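PDB 1O1Z: glycerophosphodiester phosphodiesterase, which belongs to the glycerophosphodiester phosphodiesterase family and is built on a TIM-barrel fold. Local coordinates for residues R49-K55 and I74-V79. Sequence-based numbering, arbitrary orientation.
Sequences RLSKDGK and IRDATV
The guanidinium groups of R49 and R75 meet obliquely, their planes 71° apart, with R49 NH1 3.9 Å from R75 NH2. A water lies in the plane of the R75 group, at its edge, and accepts from both nitrogens. The same two nitrogens form salt bridges to E112 OE2, so a shared carboxylate probably offsets their like charge. R75 NH1 pairs with E62.

The third flat group is the carboxylate of D53. Its OD1 accepts V79 N on the syn side at 3.1 Å and S51 OG on the anti side at 2.7 Å. The two donors come from opposite faces of the plane. With chi1 at 53°, CG of D53 sits between its own backbone N and carbonyl carbon, and the carboxylate lies against CB of T78. S51 OG, a donor to D53, in turn accepts K55 N, a bond that spans the S51-G54 type I turn.

K52 N gives a nearly straight bond to A77 O (2.9 Å, 170°), arriving from above the carbonyl plane. The extended K52 chain runs past the carbonyl oxygens of R75 and D76, and a second water links NZ to D76 O. V79 CG2 packs tightly on CB of K55, at 3.5 Å, and also touches S51 OG.

T78 is the N-cap of helix 79-85, and D53 binds the first backbone N of that helix. I74 and A77 rest on L82 of the same helix, while S51 and V79 touch V57 of strand 56-58. The contact thus joins the turn between strands 43-50 and 56-58 to the link from strand 70-73 into helix 79-85.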
ATOM      1  N   ARG A  49      -8.094   6.326  -6.207  1.00 10.81           N
ATOM      2  CA  ARG A  49      -8.257   7.180  -7.371  1.00  9.43           C
ATOM      3  C   ARG A  49      -9.538   7.998  -7.200  1.00 10.07           C
ATOM      4  O   ARG A  49     -10.320   7.761  -6.275  1.00 11.00           O
ATOM      5  CB  ARG A  49      -8.421   6.332  -8.630  1.00 11.83           C
ATOM      6  CG  ARG A  49      -7.182   5.535  -8.991  1.00 12.23           C
ATOM      7  CD  ARG A  49      -7.378   4.756 -10.274  1.00 11.18           C
ATOM      8  NE  ARG A  49      -6.141   4.118 -10.659  1.00 12.19           N
ATOM      9  CZ  ARG A  49      -5.169   4.667 -11.356  1.00 12.26           C
ATOM     10  NH1 ARG A  49      -5.242   5.918 -11.811  1.00 16.06           N
ATOM     11  NH2 ARG A  49      -4.087   3.944 -11.650  1.00 15.63           N
ATOM     12  N   LEU A  50      -9.758   8.939  -8.100  1.00  8.87           N
ATOM     13  CA  LEU A  50     -11.002   9.713  -8.084  1.00 11.39           C
ATOM     14  C   LEU A  50     -12.005   9.285  -9.132  1.00 10.62           C
ATOM     15  O   LEU A  50     -11.672   9.014 -10.294  1.00 11.61           O
ATOM     16  CB  LEU A  50     -10.763  11.186  -8.347  1.00 12.11           C
ATOM     17  CG  LEU A  50     -10.031  11.992  -7.324  1.00 12.55           C
ATOM     18  CD1 LEU A  50     -10.069  13.468  -7.773  1.00 13.74           C
ATOM     19  CD2 LEU A  50     -10.589  11.816  -5.927  1.00 13.99           C
ATOM     20  N   SER A  51     -13.267   9.281  -8.700  1.00 10.54           N
ATOM     21  CA  SER A  51     -14.393   9.144  -9.593  1.00  9.98           C
ATOM     22  C   SER A  51     -14.697  10.485 -10.251  1.00 10.89           C
ATOM     23  O   SER A  51     -14.102  11.527  -9.908  1.00 11.40           O
ATOM     24  CB  SER A  51     -15.626   8.687  -8.798  1.00 11.97           C
ATOM     25  OG  SER A  51     -16.001   9.716  -7.885  1.00 12.95           O
ATOM     26  N   LYS A  52     -15.635  10.452 -11.189  1.00 10.27           N
ATOM     27  CA  LYS A  52     -16.024  11.658 -11.916  1.00 13.13           C
ATOM     28  C   LYS A  52     -16.543  12.732 -10.977  1.00 12.38           C
ATOM     29  O   LYS A  52     -16.321  13.936 -11.225  1.00 15.85           O
ATOM     30  CB  LYS A  52     -17.072  11.356 -12.967  1.00 12.28           C
ATOM     31  CG  LYS A  52     -17.464  12.614 -13.760  1.00 19.25           C
ATOM     32  CD  LYS A  52     -18.015  12.275 -15.119  1.00 31.02           C
ATOM     33  CE  LYS A  52     -18.338  13.534 -15.913  1.00 35.84           C
ATOM     34  NZ  LYS A  52     -19.247  13.240 -17.061  1.00 42.85           N
ATOM     35  N   ASP A  53     -17.289  12.295  -9.950  1.00 14.72           N
ATOM     36  CA  ASP A  53     -17.848  13.201  -8.942  1.00 15.69           C
ATOM     37  C   ASP A  53     -16.906  13.514  -7.766  1.00 16.16           C
ATOM     38  O   ASP A  53     -17.326  14.082  -6.737  1.00 18.05           O
ATOM     39  CB  ASP A  53     -19.272  12.770  -8.471  1.00 17.57           C
ATOM     40  CG  ASP A  53     -19.394  11.310  -7.978  1.00 22.61           C
ATOM     41  OD1 ASP A  53     -18.572  10.414  -8.272  1.00 14.73           O
ATOM     42  OD2 ASP A  53     -20.368  10.943  -7.277  1.00 19.57           O
ATOM     43  N   GLY A  54     -15.623  13.165  -7.926  1.00 12.32           N
ATOM     44  CA  GLY A  54     -14.578  13.620  -7.037  1.00 13.63           C
ATOM     45  C   GLY A  54     -14.488  12.859  -5.732  1.00 14.51           C
ATOM     46  O   GLY A  54     -13.942  13.355  -4.731  1.00 16.05           O
ATOM     47  N   LYS A  55     -15.024  11.636  -5.739  1.00 12.09           N
ATOM     48  CA  LYS A  55     -14.996  10.789  -4.560  1.00 12.87           C
ATOM     49  C   LYS A  55     -13.836   9.812  -4.659  1.00 10.72           C
ATOM     50  O   LYS A  55     -13.420   9.447  -5.763  1.00 11.35           O
ATOM     51  CB  LYS A  55     -16.311  10.024  -4.427  1.00 13.37           C
ATOM     52  CG  LYS A  55     -17.586  10.907  -4.476  1.00 19.47           C
ATOM     53  CD  LYS A  55     -17.574  12.020  -3.470  1.00 28.06           C
ATOM     54  CE  LYS A  55     -18.946  12.687  -3.378  1.00 36.87           C
ATOM     55  NZ  LYS A  55     -18.888  13.939  -2.569  1.00 40.09           N
ATOM     56  N   ILE A  74     -12.391   5.025 -14.401  1.00 10.57           N
ATOM     57  CA  ILE A  74     -12.883   5.408 -13.079  1.00  8.54           C
ATOM     58  C   ILE A  74     -13.274   6.891 -13.055  1.00 10.99           C
ATOM     59  O   ILE A  74     -14.321   7.273 -12.510  1.00 11.55           O
ATOM     60  CB  ILE A  74     -11.818   5.091 -11.988  1.00 12.28           C
ATOM     61  CG1 ILE A  74     -11.458   3.590 -11.933  1.00 18.03           C
ATOM     62  CG2 ILE A  74     -12.243   5.601 -10.619  1.00 14.73           C
ATOM     63  CD1 ILE A  74     -12.595   2.691 -11.695  1.00 18.26           C
ATOM     64  N   ARG A  75     -12.442   7.756 -13.643  1.00  8.13           N
ATOM     65  CA  ARG A  75     -12.693   9.192 -13.552  1.00 11.11           C
ATOM     66  C   ARG A  75     -13.808   9.676 -14.480  1.00 10.16           C
ATOM     67  O   ARG A  75     -14.184  10.850 -14.417  1.00 13.15           O
ATOM     68  CB  ARG A  75     -11.422   9.999 -13.784  1.00 10.54           C
ATOM     69  CG  ARG A  75     -10.847   9.949 -15.182  1.00 11.28           C
ATOM     70  CD  ARG A  75      -9.555  10.776 -15.312  1.00 13.44           C
ATOM     71  NE  ARG A  75      -8.498  10.132 -14.552  1.00 13.40           N
ATOM     72  CZ  ARG A  75      -7.643   9.217 -15.030  1.00 16.11           C
ATOM     73  NH1 ARG A  75      -7.674   8.851 -16.298  1.00 16.37           N
ATOM     74  NH2 ARG A  75      -6.752   8.656 -14.207  1.00 16.07           N
ATOM     75  N   ASP A  76     -14.316   8.787 -15.325  1.00  8.96           N
ATOM     76  CA  ASP A  76     -15.351   9.102 -16.291  1.00 10.79           C
ATOM     77  C   ASP A  76     -16.739   8.711 -15.762  1.00 11.34           C
ATOM     78  O   ASP A  76     -17.740   8.996 -16.424  1.00 14.10           O
ATOM     79  CB  ASP A  76     -15.082   8.362 -17.603  1.00 11.09           C
ATOM     80  CG  ASP A  76     -13.978   8.992 -18.451  1.00 18.61           C
ATOM     81  OD1 ASP A  76     -13.491  10.097 -18.146  1.00 20.02           O
ATOM     82  OD2 ASP A  76     -13.563   8.430 -19.480  1.00 24.78           O
ATOM     83  N   ALA A  77     -16.790   8.043 -14.618  1.00 11.00           N
ATOM     84  CA  ALA A  77     -18.048   7.567 -14.046  1.00 11.01           C
ATOM     85  C   ALA A  77     -18.174   8.040 -12.608  1.00 11.86           C
ATOM     86  O   ALA A  77     -17.183   8.134 -11.878  1.00 11.99           O
ATOM     87  CB  ALA A  77     -18.107   6.063 -14.099  1.00 11.89           C
ATOM     88  N   THR A  78     -19.410   8.306 -12.172  1.00 11.05           N
ATOM     89  CA  THR A  78     -19.654   8.591 -10.768  1.00 11.70           C
ATOM     90  C   THR A  78     -19.532   7.318  -9.920  1.00  9.45           C
ATOM     91  O   THR A  78     -19.589   6.185 -10.428  1.00  9.50           O
ATOM     92  CB  THR A  78     -21.062   9.173 -10.558  1.00 12.49           C
ATOM     93  OG1 THR A  78     -22.033   8.171 -10.916  1.00 11.15           O
ATOM     94  CG2 THR A  78     -21.312  10.381 -11.466  1.00 15.11           C
ATOM     95  N   VAL A  79     -19.404   7.482  -8.614  1.00 10.08           N
ATOM     96  CA  VAL A  79     -19.379   6.311  -7.734  1.00 12.27           C
ATOM     97  C   VAL A  79     -20.602   5.402  -7.951  1.00  9.78           C
ATOM     98  O   VAL A  79     -20.461   4.189  -8.085  1.00 10.08           O
ATOM     99  CB  VAL A  79     -19.263   6.695  -6.240  1.00 15.04           C
ATOM    100  CG1 VAL A  79     -19.408   5.485  -5.358  1.00 18.02           C
ATOM    101  CG2 VAL A  79     -17.920   7.358  -5.957  1.00 16.81           C
TER
HETATM  102  O   HOH W   1      -4.183   6.991 -14.494  1.00 38.73           O
HETATM  103  O   HOH W   2     -17.885  11.029 -18.330  1.00 24.10           O